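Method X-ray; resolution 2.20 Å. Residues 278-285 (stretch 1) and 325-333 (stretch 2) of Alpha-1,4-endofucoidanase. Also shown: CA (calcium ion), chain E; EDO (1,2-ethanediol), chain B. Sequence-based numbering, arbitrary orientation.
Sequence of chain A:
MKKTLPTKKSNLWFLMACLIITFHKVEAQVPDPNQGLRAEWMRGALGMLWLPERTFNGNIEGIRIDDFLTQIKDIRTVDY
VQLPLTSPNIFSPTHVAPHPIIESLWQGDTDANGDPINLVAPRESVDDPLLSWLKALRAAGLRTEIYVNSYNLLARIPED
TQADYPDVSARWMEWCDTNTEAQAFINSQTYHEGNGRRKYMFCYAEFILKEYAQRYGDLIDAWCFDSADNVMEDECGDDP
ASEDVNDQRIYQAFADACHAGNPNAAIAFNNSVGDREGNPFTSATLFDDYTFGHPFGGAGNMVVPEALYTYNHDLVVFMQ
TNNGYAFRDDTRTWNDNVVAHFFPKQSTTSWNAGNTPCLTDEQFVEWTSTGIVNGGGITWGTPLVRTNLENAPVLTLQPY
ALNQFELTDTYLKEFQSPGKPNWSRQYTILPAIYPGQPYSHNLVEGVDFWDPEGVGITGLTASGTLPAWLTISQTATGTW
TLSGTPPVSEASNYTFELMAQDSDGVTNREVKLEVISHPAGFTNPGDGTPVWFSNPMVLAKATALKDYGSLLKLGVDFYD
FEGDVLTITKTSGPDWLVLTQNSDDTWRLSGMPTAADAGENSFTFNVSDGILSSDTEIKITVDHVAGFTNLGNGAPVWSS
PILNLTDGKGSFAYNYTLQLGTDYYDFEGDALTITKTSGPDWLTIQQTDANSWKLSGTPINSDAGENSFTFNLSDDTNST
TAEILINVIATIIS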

ATOM      1  N   GLY A 278      28.517 -22.123   4.113  1.00 29.79           N
ATOM      2  CA  GLY A 278      29.356 -20.938   4.049  1.00 27.68           C
ATOM      3  C   GLY A 278      28.585 -19.680   4.418  1.00 27.94           C
ATOM      4  O   GLY A 278      27.773 -19.694   5.338  1.00 27.35           O
ATOM      5  N   ASN A 279      28.850 -18.599   3.680  1.00 28.26           N
ATOM      6  CA  ASN A 279      28.136 -17.351   3.883  1.00 28.60           C
ATOM      7  C   ASN A 279      26.703 -17.534   3.392  1.00 28.53           C
ATOM      8  O   ASN A 279      26.475 -17.917   2.245  1.00 27.41           O
ATOM      9  CB  ASN A 279      28.870 -16.158   3.267  1.00 28.66           C
ATOM     10  CG  ASN A 279      28.365 -14.824   3.776  1.00 28.98           C
ATOM     11  OD1 ASN A 279      27.160 -14.605   3.896  1.00 31.22           O
ATOM     12  ND2 ASN A 279      29.282 -13.925   4.081  1.00 28.70           N
ATOM     13  N   PRO A 280      25.691 -17.324   4.264  1.00 27.52           N
ATOM     14  CA  PRO A 280      24.292 -17.475   3.861  1.00 26.78           C
ATOM     15  C   PRO A 280      23.805 -16.365   2.930  1.00 27.00           C
ATOM     16  O   PRO A 280      22.682 -16.437   2.434  1.00 26.46           O
ATOM     17  CB  PRO A 280      23.526 -17.411   5.190  1.00 26.84           C
ATOM     18  CG  PRO A 280      24.430 -16.592   6.087  1.00 27.52           C
ATOM     19  CD  PRO A 280      25.842 -16.987   5.690  1.00 26.69           C
ATOM     20  N   PHE A 281      24.646 -15.339   2.718  1.00 25.24           N
ATOM     21  CA  PHE A 281      24.281 -14.244   1.835  1.00 27.08           C
ATOM     22  C   PHE A 281      25.134 -14.289   0.569  1.00 29.56           C
ATOM     23  O   PHE A 281      26.361 -14.344   0.646  1.00 29.19           O
ATOM     24  CB  PHE A 281      24.423 -12.893   2.542  1.00 25.40           C
ATOM     25  CG  PHE A 281      23.762 -12.798   3.896  1.00 26.07           C
ATOM     26  CD1 PHE A 281      22.381 -12.850   4.022  1.00 24.83           C
ATOM     27  CD2 PHE A 281      24.524 -12.642   5.047  1.00 25.68           C
ATOM     28  CE1 PHE A 281      21.776 -12.768   5.266  1.00 26.14           C
ATOM     29  CE2 PHE A 281      23.921 -12.569   6.294  1.00 27.78           C
ATOM     30  CZ  PHE A 281      22.543 -12.616   6.400  1.00 27.18           C
ATOM     31  N   THR A 282      24.463 -14.286  -0.589  1.00 30.97           N
ATOM     32  CA  THR A 282      25.107 -13.999  -1.862  1.00 34.62           C
ATOM     33  C   THR A 282      25.927 -12.712  -1.726  1.00 34.72           C
ATOM     34  O   THR A 282      25.488 -11.751  -1.096  1.00 32.91           O
ATOM     35  CB  THR A 282      24.065 -13.944  -2.989  1.00 35.47           C
ATOM     36  OG1 THR A 282      23.576 -15.273  -3.168  1.00 38.73           O
ATOM     37  CG2 THR A 282      24.624 -13.448  -4.305  1.00 38.92           C
ATOM     38  N   SER A 283      27.136 -12.722  -2.298  1.00 34.95           N
ATOM     39  CA  SER A 283      28.106 -11.651  -2.127  1.00 34.71           C
ATOM     40  C   SER A 283      27.547 -10.303  -2.584  1.00 33.71           C
ATOM     41  O   SER A 283      26.751 -10.227  -3.518  1.00 34.65           O
ATOM     42  CB  SER A 283      29.385 -11.979  -2.851  1.00 36.59           C
ATOM     43  OG  SER A 283      30.459 -11.236  -2.300  1.00 39.06           O
ATOM     44  N   ALA A 284      27.984  -9.237  -1.911  1.00 32.40           N
ATOM     45  CA  ALA A 284      27.562  -7.884  -2.230  1.00 35.04           C
ATOM     46  C   ALA A 284      28.026  -7.495  -3.635  1.00 37.25           C
ATOM     47  O   ALA A 284      29.173  -7.746  -4.011  1.00 36.29           O
ATOM     48  CB  ALA A 284      28.120  -6.934  -1.199  1.00 34.10           C
ATOM     49  N   THR A 285      27.119  -6.880  -4.408  1.00 37.41           N
ATOM     50  CA  THR A 285      27.527  -6.127  -5.580  1.00 38.02           C
ATOM     51  C   THR A 285      28.152  -4.821  -5.099  1.00 40.28           C
ATOM     52  O   THR A 285      28.259  -4.589  -3.896  1.00 39.19           O
ATOM     53  CB  THR A 285      26.361  -5.853  -6.536  1.00 36.59           C
ATOM     54  OG1 THR A 285      25.442  -4.981  -5.877  1.00 36.83           O
ATOM     55  CG2 THR A 285      25.677  -7.109  -7.027  1.00 38.30           C
ATOM     56  N   TYR A 325      27.745  -7.531  10.291  1.00 30.97           N
ATOM     57  CA  TYR A 325      28.457  -7.277   9.043  1.00 30.35           C
ATOM     58  C   TYR A 325      28.499  -8.554   8.208  1.00 29.37           C
ATOM     59  O   TYR A 325      28.873  -9.615   8.702  1.00 28.78           O
ATOM     60  CB  TYR A 325      29.853  -6.705   9.319  1.00 31.35           C
ATOM     61  CG  TYR A 325      29.821  -5.350   9.983  1.00 32.29           C
ATOM     62  CD1 TYR A 325      29.483  -4.214   9.263  1.00 32.50           C
ATOM     63  CD2 TYR A 325      30.090  -5.209  11.337  1.00 32.64           C
ATOM     64  CE1 TYR A 325      29.417  -2.968   9.870  1.00 32.33           C
ATOM     65  CE2 TYR A 325      30.034  -3.969  11.957  1.00 33.22           C
ATOM     66  CZ  TYR A 325      29.694  -2.847  11.219  1.00 33.04           C
ATOM     67  OH  TYR A 325      29.616  -1.625  11.821  1.00 35.02           O
ATOM     68  N   ALA A 326      28.117  -8.439   6.934  1.00 30.02           N
ATOM     69  CA  ALA A 326      27.869  -9.618   6.119  1.00 32.35           C
ATOM     70  C   ALA A 326      29.150 -10.200   5.523  1.00 34.41           C
ATOM     71  O   ALA A 326      29.243 -11.413   5.349  1.00 34.50           O
ATOM     72  CB  ALA A 326      26.866  -9.299   5.040  1.00 31.91           C
ATOM     73  N   PHE A 327      30.123  -9.345   5.174  1.00 34.40           N
ATOM     74  CA  PHE A 327      31.165  -9.803   4.269  1.00 34.89           C
ATOM     75  C   PHE A 327      32.566  -9.492   4.792  1.00 36.37           C
ATOM     76  O   PHE A 327      33.447  -9.158   4.007  1.00 37.85           O
ATOM     77  CB  PHE A 327      30.916  -9.265   2.858  1.00 31.63           C
ATOM     78  CG  PHE A 327      29.573  -9.649   2.299  1.00 32.02           C
ATOM     79  CD1 PHE A 327      29.260 -10.985   2.060  1.00 32.31           C
ATOM     80  CD2 PHE A 327      28.605  -8.687   2.042  1.00 31.37           C
ATOM     81  CE1 PHE A 327      28.019 -11.347   1.558  1.00 29.15           C
ATOM     82  CE2 PHE A 327      27.363  -9.052   1.542  1.00 30.12           C
ATOM     83  CZ  PHE A 327      27.074 -10.379   1.297  1.00 29.99           C
ATOM     84  N   ARG A 328      32.788  -9.665   6.099  1.00 36.87           N
ATOM     85  CA  ARG A 328      34.115  -9.435   6.652  1.00 39.77           C
ATOM     86  C   ARG A 328      34.945 -10.717   6.576  1.00 40.49           C
ATOM     87  O   ARG A 328      35.922 -10.867   7.306  1.00 39.51           O
ATOM     88  CB  ARG A 328      34.040  -8.831   8.060  1.00 39.07           C
ATOM     89  CG  ARG A 328      34.424  -7.359   8.114  1.00 40.52           C
ATOM     90  CD  ARG A 328      33.392  -6.359   8.594  1.00 39.73           C
ATOM     91  NE  ARG A 328      33.740  -5.852   9.915  1.00 40.40           N
ATOM     92  CZ  ARG A 328      33.538  -4.609  10.355  1.00 38.11           C
ATOM     93  NH1 ARG A 328      32.986  -3.688   9.581  1.00 36.41           N
ATOM     94  NH2 ARG A 328      33.890  -4.293  11.587  1.00 37.07           N
ATOM     95  N   ASP A 329      34.582 -11.605   5.640  1.00 43.40           N
ATOM     96  CA  ASP A 329      35.081 -12.972   5.613  1.00 42.96           C
ATOM     97  C   ASP A 329      35.799 -13.277   4.297  1.00 41.27           C
ATOM     98  O   ASP A 329      36.285 -14.384   4.106  1.00 44.06           O
ATOM     99  CB  ASP A 329      33.954 -13.973   5.911  1.00 43.12           C
ATOM    100  CG  ASP A 329      32.842 -14.039   4.866  1.00 45.49           C
ATOM    101  OD1 ASP A 329      32.724 -13.105   4.047  1.00 44.79           O
ATOM    102  OD2 ASP A 329      32.094 -15.034   4.876  1.00 47.25           O
ATOM    103  N   ASP A 330      35.858 -12.302   3.385  1.00 41.13           N
ATOM    104  CA  ASP A 330      36.427 -12.536   2.067  1.00 40.40           C
ATOM    105  C   ASP A 330      37.686 -11.686   1.881  1.00 42.89           C
ATOM    106  O   ASP A 330      38.252 -11.182   2.852  1.00 41.37           O
ATOM    107  CB  ASP A 330      35.379 -12.322   0.969  1.00 39.79           C
ATOM    108  CG  ASP A 330      34.860 -10.896   0.870  1.00 38.28           C
ATOM    109  OD1 ASP A 330      35.355 -10.032   1.626  1.00 37.91           O
ATOM    110  OD2 ASP A 330      33.958 -10.658   0.040  1.00 36.16           O
ATOM    111  N   THR A 331      38.091 -11.507   0.615  1.00 44.17           N
ATOM    112  CA  THR A 331      39.353 -10.867   0.277  1.00 48.56           C
ATOM    113  C   THR A 331      39.132  -9.446  -0.244  1.00 51.22           C
ATOM    114  O   THR A 331      40.100  -8.752  -0.546  1.00 55.84           O
ATOM    115  CB  THR A 331      40.176 -11.728  -0.697  1.00 47.51           C
ATOM    116  OG1 THR A 331      39.394 -12.018  -1.855  1.00 46.90           O
ATOM    117  CG2 THR A 331      40.659 -13.026  -0.088  1.00 45.51           C
ATOM    118  N   ARG A 332      37.866  -9.012  -0.345  1.00 49.00           N
ATOM    119  CA  ARG A 332      37.540  -7.669  -0.809  1.00 47.10           C
ATOM    120  C   ARG A 332      37.333  -6.747   0.393  1.00 47.67           C
ATOM    121  O   ARG A 332      36.611  -7.096   1.319  1.00 52.24           O
ATOM    122  CB  ARG A 332      36.289  -7.718  -1.691  1.00 44.18           C
ATOM    123  CG  ARG A 332      36.379  -8.687  -2.862  1.00 43.11           C
ATOM    124  CD  ARG A 332      35.003  -8.915  -3.460  1.00 42.43           C
ATOM    125  NE  ARG A 332      35.010  -9.510  -4.790  1.00 42.15           N
ATOM    126  CZ  ARG A 332      33.933  -9.656  -5.561  1.00 44.83           C
ATOM    127  NH1 ARG A 332      32.744  -9.245  -5.144  1.00 44.79           N
ATOM    128  NH2 ARG A 332      34.043 -10.215  -6.752  1.00 42.89           N
ATOM    129  N   THR A 333      37.959  -5.566   0.378  1.00 49.96           N
ATOM    130  CA  THR A 333      37.876  -4.642   1.504  1.00 49.29           C
ATOM    131  C   THR A 333      36.648  -3.741   1.380  1.00 47.07           C
ATOM    132  O   THR A 333      36.128  -3.243   2.378  1.00 50.47           O
ATOM    133  CB  THR A 333      39.102  -3.722   1.597  1.00 49.77           C
ATOM    134  OG1 THR A 333      39.212  -3.008   0.362  1.00 51.27           O
ATOM    135  CG2 THR A 333      40.387  -4.457   1.915  1.00 50.67           C
TER
HETATM  136 CA    CA E 804      35.160  -7.984   2.812  1.00 39.82          CA
HETATM  137  C1  EDO B 801      26.155 -21.886   8.292  1.00 35.78           C
HETATM  138  O1  EDO B 801      26.499 -21.731   9.678  1.00 31.82           O
HETATM  139  C2  EDO B 801      25.728 -20.544   7.741  1.00 37.16           C
HETATM  140  O2  EDO B 801      25.074 -20.792   6.509  1.00 40.56           O
HETATM  141  O   HOH W   1      31.290  -8.594  -2.540  1.00 31.16           O
HETATM  142  O   HOH W   2      31.857 -12.513  -0.701  1.00 38.85           O
HETATM  143  O   HOH W   3      29.891  -9.418  -5.855  1.00 47.70           O
HETATM  144  O   HOH W   4      36.808  -9.054   4.253  1.00 43.50           O

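Neither stretch forms a regular helix or strand, and no backbone-to-backbone hydrogen bond joins them. Instead, side chains of each stretch meet both the backbone and the side chains of the other, with the CA atoms of Phe281 and Ala326, and likewise those of Ser283 and Phe327, 7.3 Å apart. The contact is modest, burying 372 Å² in total, and centres on Phe327 and Asn279.

Phe327 contributes the largest share. Its CA-to-CB bond points toward stretch 1, and with chi1 in the m rotamer the ring lies against the backbone from Phe281 to Ala284. The amide N of Ala284 sits over one face of the ring, 3.5 Å from CE2 of Phe327, and CB of Ala284 is equally close to that carbon at 3.5 Å. At the ring edge, O of Phe281 lies 3.5 Å from CE1 of Phe327, near the ring plane, where the slightly positive aromatic hydrogens suit a carbonyl oxygen. CB of Phe281 adds an apolar contact, 3.9 Å from CZ of Phe327, while its own ring reaches Ala326, with CD2 of Phe281 4.1 Å from CB of Ala326.

Asn279 supplies the direct polar link. Its ND2 donates to O of Ala326 (2.8 Å) and to OD2 of Asp329 (3.1 Å), so one amide group engages both a main-chain carbonyl and a carboxylate. The other end of the amide is held within its own stretch: N of Phe281 donates to OD1 of Asn279 at 2.9 Å, helping to orient the side chain.

Farther along, water replaces direct bonding. Water 1 links OG of Ser283 and O of Ala284 to NH1 of Arg332, water 3 bridges the latter two, and water 2 connects OG of Ser283 with OD2 of Asp330. Behind this surface, calcium binds O of Phe327, OD1 of Asp330 and O of Arg332 at 2.3–2.4 Å, so that one ion joins three residues of the stretch 2 loop, with water 4 and two atoms from elsewhere in the structure completing its ligands.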